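PDB 5UAM: ulvan Lyase-PL25 from Pseudoalteromonas sp. PLSV, which cleaves ulvan, the sulfated rhamnose- and uronic acid-containing cell-wall polysaccharide of green seaweeds, as a polysaccharide lyase of family 25 with a beta-propeller fold. Local coordinates for residues 163-171 with 222-233; 349-357 with 390-399. All coordinates share one frame; numbering follows the deposited sequence.

Contact 1: 163-171 with 222-233. With PO4 (phosphate ion), chain E.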
loop_
_atom_site.group_PDB
_atom_site.type_symbol
_atom_site.label_atom_id
_atom_site.label_comp_id
_atom_site.label_asym_id
_atom_site.label_seq_id
_atom_site.Cartn_x
_atom_site.Cartn_y
_atom_site.Cartn_z
ATOM N N THR A 163 9.328 -4.312 -6.219
ATOM C CA THR A 163 7.872 -4.413 -6.177
ATOM C C THR A 163 7.431 -3.736 -4.884
ATOM O O THR A 163 8.102 -3.854 -3.855
ATOM C CB THR A 163 7.354 -5.891 -6.081
ATOM O OG1 THR A 163 8.025 -6.774 -6.999
ATOM C CG2 THR A 163 5.862 -5.964 -6.378
ATOM N N TYR A 164 6.270 -3.085 -4.910
ATOM C CA TYR A 164 5.588 -2.587 -3.704
ATOM C C TYR A 164 6.219 -1.325 -3.117
ATOM O O TYR A 164 6.587 -1.280 -1.929
ATOM C CB TYR A 164 5.417 -3.668 -2.642
ATOM C CG TYR A 164 4.656 -4.889 -3.064
ATOM C CD1 TYR A 164 3.364 -4.795 -3.544
ATOM C CD2 TYR A 164 5.225 -6.149 -2.972
ATOM C CE1 TYR A 164 2.667 -5.921 -3.878
ATOM C CE2 TYR A 164 4.550 -7.270 -3.313
ATOM C CZ TYR A 164 3.275 -7.163 -3.770
ATOM O OH TYR A 164 2.571 -8.294 -4.103
ATOM N N ASN A 165 6.272 -0.272 -3.926
ATOM C CA ASN A 165 6.914 0.975 -3.536
ATOM C C ASN A 165 6.141 1.713 -2.456
ATOM O O ASN A 165 4.933 1.942 -2.576
ATOM C CB ASN A 165 6.999 1.911 -4.725
ATOM C CG ASN A 165 7.842 1.368 -5.813
ATOM O OD1 ASN A 165 8.968 0.931 -5.579
ATOM N ND2 ASN A 165 7.334 1.433 -7.041
ATOM N N GLN A 166 6.862 2.161 -1.438
ATOM C CA GLN A 166 6.297 2.891 -0.323
ATOM C C GLN A 166 7.278 4.000 -0.022
ATOM O O GLN A 166 8.432 3.735 0.307
ATOM C CB GLN A 166 6.105 1.941 0.850
ATOM C CG GLN A 166 5.259 0.766 0.441
ATOM C CD GLN A 166 5.087 -0.245 1.508
ATOM O OE1 GLN A 166 4.648 0.077 2.607
ATOM N NE2 GLN A 166 5.325 -1.497 1.158
ATOM N N ALA A 167 6.841 5.245 -0.193
ATOM C CA ALA A 167 7.754 6.375 -0.165
ATOM C C ALA A 167 7.464 7.262 1.033
ATOM O O ALA A 167 6.323 7.669 1.251
ATOM C CB ALA A 167 7.611 7.196 -1.445
ATOM N N ILE A 168 8.517 7.601 1.779
ATOM C CA ILE A 168 8.394 8.377 3.008
ATOM C C ILE A 168 9.419 9.497 2.982
ATOM O O ILE A 168 10.589 9.268 2.668
ATOM C CB ILE A 168 8.597 7.487 4.247
ATOM C CG1 ILE A 168 7.558 6.367 4.222
ATOM C CG2 ILE A 168 8.475 8.308 5.533
ATOM C CD1 ILE A 168 7.699 5.392 5.354
ATOM N N LYS A 169 8.980 10.712 3.306
ATOM C CA LYS A 169 9.876 11.851 3.442
ATOM C C LYS A 169 9.924 12.270 4.903
ATOM O O LYS A 169 8.882 12.471 5.538
ATOM C CB LYS A 169 9.408 13.040 2.603
ATOM C CG LYS A 169 10.418 14.184 2.588
ATOM C CD LYS A 169 9.999 15.326 1.676
ATOM C CE LYS A 169 8.813 16.056 2.203
ATOM N NZ LYS A 169 8.572 17.318 1.390
ATOM N N MET A 170 11.127 12.442 5.429
ATOM C CA MET A 170 11.268 12.869 6.807
ATOM C C MET A 170 11.287 14.395 6.911
ATOM O O MET A 170 11.353 15.117 5.915
ATOM C CB MET A 170 12.543 12.282 7.403
ATOM C CG MET A 170 12.672 10.773 7.208
ATOM S SD MET A 170 11.230 9.818 7.739
ATOM C CE MET A 170 11.286 10.037 9.524
ATOM N N ASP A 171 11.244 14.885 8.158
ATOM C CA ASP A 171 11.174 16.326 8.368
ATOM C C ASP A 171 12.371 17.046 7.762
ATOM O O ASP A 171 12.248 18.200 7.333
ATOM C CB ASP A 171 11.060 16.652 9.859
ATOM C CG ASP A 171 9.749 16.184 10.475
ATOM O OD1 ASP A 171 8.797 15.891 9.723
ATOM O OD2 ASP A 171 9.675 16.119 11.726
ATOM N N TYR A 222 5.865 -9.688 3.429
ATOM C CA TYR A 222 5.161 -8.531 2.881
ATOM C C TYR A 222 5.096 -7.464 3.964
ATOM O O TYR A 222 4.655 -7.739 5.083
ATOM C CB TYR A 222 3.734 -8.898 2.446
ATOM C CG TYR A 222 3.704 -9.807 1.241
ATOM C CD1 TYR A 222 3.745 -11.192 1.406
ATOM C CD2 TYR A 222 3.646 -9.308 -0.051
ATOM C CE1 TYR A 222 3.744 -12.044 0.315
ATOM C CE2 TYR A 222 3.646 -10.137 -1.139
ATOM C CZ TYR A 222 3.661 -11.527 -0.957
ATOM O OH TYR A 222 3.665 -12.372 -2.042
ATOM N N ALA A 223 5.533 -6.253 3.635
ATOM C CA ALA A 223 5.669 -5.193 4.628
ATOM C C ALA A 223 4.908 -3.947 4.201
ATOM O O ALA A 223 4.698 -3.695 3.016
ATOM C CB ALA A 223 7.153 -4.828 4.832
ATOM N N TRP A 224 4.508 -3.164 5.197
ATOM C CA TRP A 224 3.915 -1.849 5.022
ATOM C C TRP A 224 4.646 -0.897 5.952
ATOM O O TRP A 224 4.630 -1.076 7.185
ATOM C CB TRP A 224 2.426 -1.873 5.346
ATOM C CG TRP A 224 1.627 -0.690 4.877
ATOM C CD1 TRP A 224 0.904 -0.601 3.718
ATOM C CD2 TRP A 224 1.453 0.565 5.548
ATOM N NE1 TRP A 224 0.280 0.612 3.636
ATOM C CE2 TRP A 224 0.600 1.348 4.752
ATOM C CE3 TRP A 224 1.920 1.099 6.755
ATOM C CZ2 TRP A 224 0.222 2.635 5.112
ATOM C CZ3 TRP A 224 1.534 2.381 7.097
ATOM C CH2 TRP A 224 0.713 3.121 6.295
ATOM N N ALA A 225 5.296 0.099 5.362
ATOM C CA ALA A 225 6.067 1.085 6.095
ATOM C C ALA A 225 5.372 2.428 6.048
ATOM O O ALA A 225 4.916 2.867 4.988
ATOM C CB ALA A 225 7.456 1.233 5.482
ATOM N N GLY A 226 5.312 3.110 7.190
ATOM C CA GLY A 226 4.718 4.426 7.266
ATOM C C GLY A 226 5.416 5.276 8.304
ATOM O O GLY A 226 6.277 4.802 9.043
ATOM N N LYS A 227 5.027 6.543 8.361
ATOM C CA LYS A 227 5.571 7.438 9.369
ATOM C C LYS A 227 5.144 7.021 10.760
ATOM O O LYS A 227 4.010 6.583 10.993
ATOM C CB LYS A 227 5.063 8.845 9.127
ATOM C CG LYS A 227 5.905 9.607 8.167
ATOM C CD LYS A 227 7.125 10.171 8.865
ATOM C CE LYS A 227 7.745 11.277 8.042
ATOM N NZ LYS A 227 6.840 12.446 7.879
ATOM N N GLY A 228 6.073 7.148 11.691
ATOM C CA GLY A 228 5.792 7.090 13.096
ATOM C C GLY A 228 5.758 8.483 13.671
ATOM O O GLY A 228 5.276 9.426 13.039
ATOM N N GLN A 229 6.306 8.632 14.864
ATOM C CA GLN A 229 6.444 9.950 15.444
ATOM C C GLN A 229 7.917 10.327 15.458
ATOM O O GLN A 229 8.793 9.459 15.419
ATOM C CB GLN A 229 5.759 10.003 16.821
ATOM C CG GLN A 229 4.217 9.906 16.628
ATOM C CD GLN A 229 3.416 9.508 17.861
ATOM O OE1 GLN A 229 3.945 9.462 18.962
ATOM N NE2 GLN A 229 2.112 9.234 17.671
ATOM N N GLY A 230 8.168 11.631 15.404
ATOM C CA GLY A 230 9.540 12.118 15.441
ATOM C C GLY A 230 10.271 11.732 14.174
ATOM O O GLY A 230 9.793 11.955 13.055
ATOM N N ASP A 231 11.443 11.129 14.341
ATOM C CA ASP A 231 12.221 10.671 13.201
ATOM C C ASP A 231 12.087 9.175 12.976
ATOM O O ASP A 231 12.944 8.573 12.330
ATOM C CB ASP A 231 13.682 11.084 13.353
ATOM C CG ASP A 231 13.855 12.590 13.310
ATOM O OD1 ASP A 231 13.193 13.263 12.469
ATOM O OD2 ASP A 231 14.630 13.092 14.134
ATOM N N ASN A 232 10.992 8.572 13.430
ATOM C CA ASN A 232 10.796 7.141 13.277
ATOM C C ASN A 232 9.873 6.807 12.111
ATOM O O ASN A 232 8.941 7.549 11.784
ATOM C CB ASN A 232 10.191 6.550 14.543
ATOM C CG ASN A 232 11.098 6.714 15.725
ATOM O OD1 ASN A 232 12.292 6.459 15.618
ATOM N ND2 ASN A 232 10.555 7.187 16.841
ATOM N N ILE A 233 10.173 5.672 11.489
ATOM C CA ILE A 233 9.320 4.992 10.526
ATOM C C ILE A 233 8.882 3.687 11.171
ATOM O O ILE A 233 9.670 3.038 11.864
ATOM C CB ILE A 233 10.103 4.749 9.220
ATOM C CG1 ILE A 233 10.278 6.085 8.480
ATOM C CG2 ILE A 233 9.451 3.664 8.340
ATOM C CD1 ILE A 233 11.231 6.009 7.290
HETATM P P PO4 E . 3.356 -11.161 -5.602
HETATM O O1 PO4 E . 3.153 -12.631 -5.912
HETATM O O2 PO4 E . 3.854 -10.989 -4.226
HETATM O O3 PO4 E . 1.989 -10.534 -5.744
HETATM O O4 PO4 E . 4.372 -10.611 -6.597
HETATM O O HOH W 1 11.042 13.293 10.538
HETATM O O HOH W 2 11.681 15.481 13.447
#
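With CG beside its backbone N (chi1 -56°) and the chain extended beyond, Gln166 carries its amide across to strand 222-227 and grips the backbone there twice. NE2 donates to Ala223 O at 2.9 Å, almost straight and from above that carbonyl's plane; OE1 accepts from Ala225 N at 2.8 Å while lying over one face of the Trp224 indole. His43 also bonds to OE1, so the buried amide is held at both ends. Replacing this glutamine by an alanine is likely to leave Ala223 O and Ala225 N without these mates and to open a gap between the strands. Ile168 CD1 lies on Gly226 CA (3.7 Å) and Ile233 CG2, and the Met170 sulfur sits 3.8 Å from Ile233 CD1. At the other end Tyr164, the probable proton acceptor, and Tyr222, a probable substrate binder, meet obliquely; Tyr222 OH donates to O2 of a phosphate, probably from the crystallisation liquor, that His99, His119, His184 and Arg180 also hold. Strands 165-169 and 222-227 run nearly parallel (17°), 7.2 Å apart, yet they do not pair: 165-169 bonds to 175-180, and 222-227 to 232-243, consistent with the inner strands of adjacent propeller blades.

Contact 2: 349-357 with 390-399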
loop_
_atom_site.group_PDB
_atom_site.type_symbol
_atom_site.label_atom_id
_atom_site.label_comp_id
_atom_site.label_asym_id
_atom_site.label_seq_id
_atom_site.Cartn_x
_atom_site.Cartn_y
_atom_site.Cartn_z
ATOM N N GLY A 349 -6.200 -7.781 20.819
ATOM C CA GLY A 349 -7.087 -7.617 19.687
ATOM C C GLY A 349 -7.117 -8.812 18.762
ATOM O O GLY A 349 -7.037 -9.964 19.205
ATOM N N GLY A 350 -7.248 -8.537 17.473
ATOM C CA GLY A 350 -7.441 -9.559 16.474
ATOM C C GLY A 350 -8.875 -9.723 16.039
ATOM O O GLY A 350 -9.153 -10.597 15.218
ATOM N N ASP A 351 -9.789 -8.920 16.573
ATOM C CA ASP A 351 -11.196 -9.017 16.199
ATOM C C ASP A 351 -11.442 -8.395 14.832
ATOM O O ASP A 351 -10.786 -7.429 14.434
ATOM C CB ASP A 351 -12.053 -8.314 17.247
ATOM C CG ASP A 351 -11.847 -8.883 18.645
ATOM O OD1 ASP A 351 -12.252 -10.042 18.861
ATOM O OD2 ASP A 351 -11.264 -8.180 19.505
ATOM N N LYS A 352 -12.396 -8.975 14.100
ATOM C CA LYS A 352 -12.794 -8.432 12.809
ATOM C C LYS A 352 -13.400 -7.052 13.000
ATOM O O LYS A 352 -14.152 -6.805 13.951
ATOM C CB LYS A 352 -13.855 -9.330 12.161
ATOM C CG LYS A 352 -13.361 -10.684 11.689
ATOM C CD LYS A 352 -14.524 -11.507 11.124
ATOM C CE LYS A 352 -14.076 -12.863 10.647
ATOM N NZ LYS A 352 -15.263 -13.663 10.212
ATOM N N VAL A 353 -13.081 -6.153 12.073
ATOM C CA VAL A 353 -13.692 -4.829 12.070
ATOM C C VAL A 353 -15.187 -4.938 11.814
ATOM O O VAL A 353 -16.002 -4.395 12.568
ATOM C CB VAL A 353 -13.000 -3.925 11.033
ATOM C CG1 VAL A 353 -13.731 -2.592 10.920
ATOM C CG2 VAL A 353 -11.513 -3.690 11.391
ATOM N N ILE A 354 -15.571 -5.644 10.755
ATOM C CA ILE A 354 -16.978 -5.844 10.413
ATOM C C ILE A 354 -17.432 -7.137 11.087
ATOM O O ILE A 354 -16.971 -8.220 10.689
ATOM C CB ILE A 354 -17.184 -5.896 8.895
ATOM C CG1 ILE A 354 -16.641 -4.604 8.267
ATOM C CG2 ILE A 354 -18.676 -6.083 8.609
ATOM C CD1 ILE A 354 -16.682 -4.561 6.730
ATOM N N PRO A 355 -18.315 -7.079 12.082
ATOM C CA PRO A 355 -18.666 -8.295 12.826
ATOM C C PRO A 355 -19.324 -9.337 11.929
ATOM O O PRO A 355 -20.159 -9.018 11.082
ATOM C CB PRO A 355 -19.648 -7.796 13.894
ATOM C CG PRO A 355 -19.643 -6.327 13.840
ATOM C CD PRO A 355 -19.075 -5.901 12.526
ATOM N N GLN A 356 -18.911 -10.592 12.112
ATOM C CA GLN A 356 -19.511 -11.750 11.447
ATOM C C GLN A 356 -19.425 -11.697 9.921
ATOM O O GLN A 356 -20.124 -12.442 9.229
ATOM C CB GLN A 356 -20.962 -11.969 11.887
ATOM C CG GLN A 356 -21.118 -12.437 13.336
ATOM C CD GLN A 356 -21.105 -11.289 14.333
ATOM O OE1 GLN A 356 -21.829 -10.302 14.173
ATOM N NE2 GLN A 356 -20.281 -11.414 15.373
ATOM N N TYR A 357 -18.578 -10.849 9.356
ATOM C CA TYR A 357 -18.472 -10.776 7.908
ATOM C C TYR A 357 -17.511 -11.858 7.434
ATOM O O TYR A 357 -16.466 -12.090 8.044
ATOM C CB TYR A 357 -17.973 -9.385 7.513
ATOM C CG TYR A 357 -17.891 -9.078 6.030
ATOM C CD1 TYR A 357 -19.041 -8.882 5.240
ATOM C CD2 TYR A 357 -16.668 -8.943 5.424
ATOM C CE1 TYR A 357 -18.921 -8.580 3.870
ATOM C CE2 TYR A 357 -16.552 -8.644 4.079
ATOM C CZ TYR A 357 -17.656 -8.460 3.313
ATOM O OH TYR A 357 -17.482 -8.156 1.968
ATOM N N TRP A 390 -16.326 2.875 9.959
ATOM C CA TRP A 390 -16.610 2.005 11.095
ATOM C C TRP A 390 -15.835 2.513 12.299
ATOM O O TRP A 390 -14.618 2.715 12.213
ATOM C CB TRP A 390 -16.200 0.567 10.771
ATOM C CG TRP A 390 -17.093 -0.043 9.732
ATOM C CD1 TRP A 390 -17.117 0.251 8.403
ATOM C CD2 TRP A 390 -18.096 -1.035 9.947
ATOM N NE1 TRP A 390 -18.072 -0.499 7.774
ATOM C CE2 TRP A 390 -18.695 -1.300 8.692
ATOM C CE3 TRP A 390 -18.545 -1.731 11.069
ATOM C CZ2 TRP A 390 -19.724 -2.220 8.539
ATOM C CZ3 TRP A 390 -19.580 -2.642 10.917
ATOM C CH2 TRP A 390 -20.156 -2.879 9.658
ATOM N N GLN A 391 -16.534 2.718 13.415
ATOM C CA GLN A 391 -15.990 3.400 14.583
ATOM C C GLN A 391 -15.974 2.461 15.782
ATOM O O GLN A 391 -16.982 1.818 16.094
ATOM C CB GLN A 391 -16.839 4.626 14.925
ATOM C CG GLN A 391 -16.497 5.290 16.260
ATOM C CD GLN A 391 -15.370 6.284 16.141
ATOM O OE1 GLN A 391 -15.485 7.286 15.441
ATOM N NE2 GLN A 391 -14.274 6.026 16.844
ATOM N N SER A 392 -14.848 2.427 16.479
ATOM C CA SER A 392 -14.740 1.753 17.760
ATOM C C SER A 392 -14.404 2.781 18.824
ATOM O O SER A 392 -13.633 3.715 18.578
ATOM C CB SER A 392 -13.634 0.696 17.739
ATOM O OG SER A 392 -13.443 0.132 19.036
ATOM N N HIS A 393 -14.972 2.587 20.019
ATOM C CA HIS A 393 -14.578 3.343 21.200
ATOM C C HIS A 393 -14.045 2.448 22.311
ATOM O O HIS A 393 -13.898 2.912 23.450
ATOM C CB HIS A 393 -15.743 4.183 21.726
ATOM C CG HIS A 393 -16.126 5.301 20.813
ATOM N ND1 HIS A 393 -15.332 6.415 20.636
ATOM C CD2 HIS A 393 -17.207 5.475 20.016
ATOM C CE1 HIS A 393 -15.913 7.232 19.776
ATOM N NE2 HIS A 393 -17.049 6.683 19.380
ATOM N N ASP A 394 -13.753 1.183 22.010
ATOM C CA ASP A 394 -13.226 0.244 22.993
ATOM C C ASP A 394 -11.910 -0.370 22.532
ATOM O O ASP A 394 -11.595 -1.513 22.865
ATOM C CB ASP A 394 -14.258 -0.821 23.366
ATOM C CG ASP A 394 -14.654 -1.730 22.201
ATOM O OD1 ASP A 394 -14.104 -1.635 21.080
ATOM O OD2 ASP A 394 -15.561 -2.560 22.431
ATOM N N GLY A 395 -11.128 0.393 21.765
ATOM C CA GLY A 395 -9.808 -0.045 21.361
ATOM C C GLY A 395 -9.814 -1.119 20.308
ATOM O O GLY A 395 -8.821 -1.839 20.151
ATOM N N GLY A 396 -10.913 -1.257 19.579
ATOM C CA GLY A 396 -10.959 -2.141 18.436
ATOM C C GLY A 396 -11.574 -3.495 18.692
ATOM O O GLY A 396 -11.467 -4.368 17.824
ATOM N N GLU A 397 -12.183 -3.707 19.857
ATOM C CA GLU A 397 -12.908 -4.953 20.095
ATOM C C GLU A 397 -14.227 -4.968 19.336
ATOM O O GLU A 397 -14.638 -6.013 18.818
ATOM C CB GLU A 397 -13.162 -5.146 21.588
ATOM C CG GLU A 397 -11.904 -5.409 22.389
ATOM C CD GLU A 397 -12.193 -5.888 23.795
ATOM O OE1 GLU A 397 -13.385 -6.085 24.130
ATOM O OE2 GLU A 397 -11.222 -6.073 24.559
ATOM N N HIS A 398 -14.904 -3.822 19.255
ATOM C CA HIS A 398 -16.162 -3.716 18.522
ATOM C C HIS A 398 -16.174 -2.433 17.711
ATOM O O HIS A 398 -15.801 -1.371 18.213
ATOM C CB HIS A 398 -17.368 -3.661 19.458
ATOM C CG HIS A 398 -17.483 -4.835 20.372
ATOM N ND1 HIS A 398 -16.891 -4.866 21.614
ATOM C CD2 HIS A 398 -18.116 -6.022 20.226
ATOM C CE1 HIS A 398 -17.171 -6.017 22.202
ATOM N NE2 HIS A 398 -17.909 -6.738 21.378
ATOM N N PHE A 399 -16.628 -2.539 16.462
ATOM C CA PHE A 399 -16.834 -1.398 15.590
ATOM C C PHE A 399 -18.298 -1.340 15.171
ATOM O O PHE A 399 -18.963 -2.369 15.040
ATOM C CB PHE A 399 -15.988 -1.508 14.313
ATOM C CG PHE A 399 -14.507 -1.374 14.540
ATOM C CD1 PHE A 399 -13.762 -2.453 14.993
ATOM C CD2 PHE A 399 -13.861 -0.174 14.293
ATOM C CE1 PHE A 399 -12.391 -2.332 15.205
ATOM C CE2 PHE A 399 -12.501 -0.045 14.501
ATOM C CZ PHE A 399 -11.768 -1.124 14.958
HETATM O O HOH W 3 -9.505 -6.213 18.154
HETATM O O HOH W 4 -15.446 -7.150 16.215
HETATM O O HOH W 5 -16.670 -5.097 15.187
#
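Asp351 opens the contact at the end of strand 347-352, its carboxylate alongside the Glu397 side chain and pointing the same way, with OD2 3.7 Å from Glu397 CA. The two carboxylates do not touch. A water takes the N-H of Asp351 and lies 2.7 Å from Gly396 O, and a second water lies between Lys352 O and Glu397 O. Lys352 itself turns away, and its NZ donates to Tyr357 O at the end of the 354-357 turn.

Val353 touches two aromatic residues. CG1, set anti to the backbone N (chi1 174°), lies over one face of the Phe399 ring, 4.1 Å from its centroid in a CH-pi contact, and also meets Trp390 CB. Ser392 CB covers the opposite face of that phenyl ring, which is clamped between the two. Val353 O comes within 3.4 Å of Phe399 CB, and a third water bridges this carbonyl to Phe399 N. Ile354 crosses Trp390 at about a right angle: CG1 stands over the six-membered ring, 3.9 Å from its centroid and 13° off the normal, while CG2 reaches CH2. Pro355 follows, placing CD 3.7 Å from Trp390 CZ3.

The 392-398 loop is cross-linked from within. Ser392 OG accepts from Asp394 N in an ST turn and from Gly396 N, and Asp394 OD2 takes His398 ND1 through its syn lone pair, in the plane of the imidazole.

No direct hydrogen bond links the two segments. Aliphatic groups on aromatic faces form the apolar part of this junction between neighbouring propeller sheets, and water mediates the backbone polar links beside it, consistent with packing that depends on shape more than on paired charges.

Along the chain the two contacts follow one another, 163-233 and then 349-399; their centres are about 26 Å apart and their nearest atoms about 15 Å, without touching. They share no strand. Contact 1 joins 165-169 to the hairpin of 217-227 and 232-243, whereas contact 2 joins the outermost strand 347-352 of one four-stranded sheet to strand 384-392, and the loop after it, in the next. Both therefore bridge successive parts of the beta-propeller. The centre of contact 1 lies about 11 Å from that of the chain, and the contact reaches the probable catalytic pocket; that of contact 2 lies about 22 Å out, in structural packing away from the active site and the zinc.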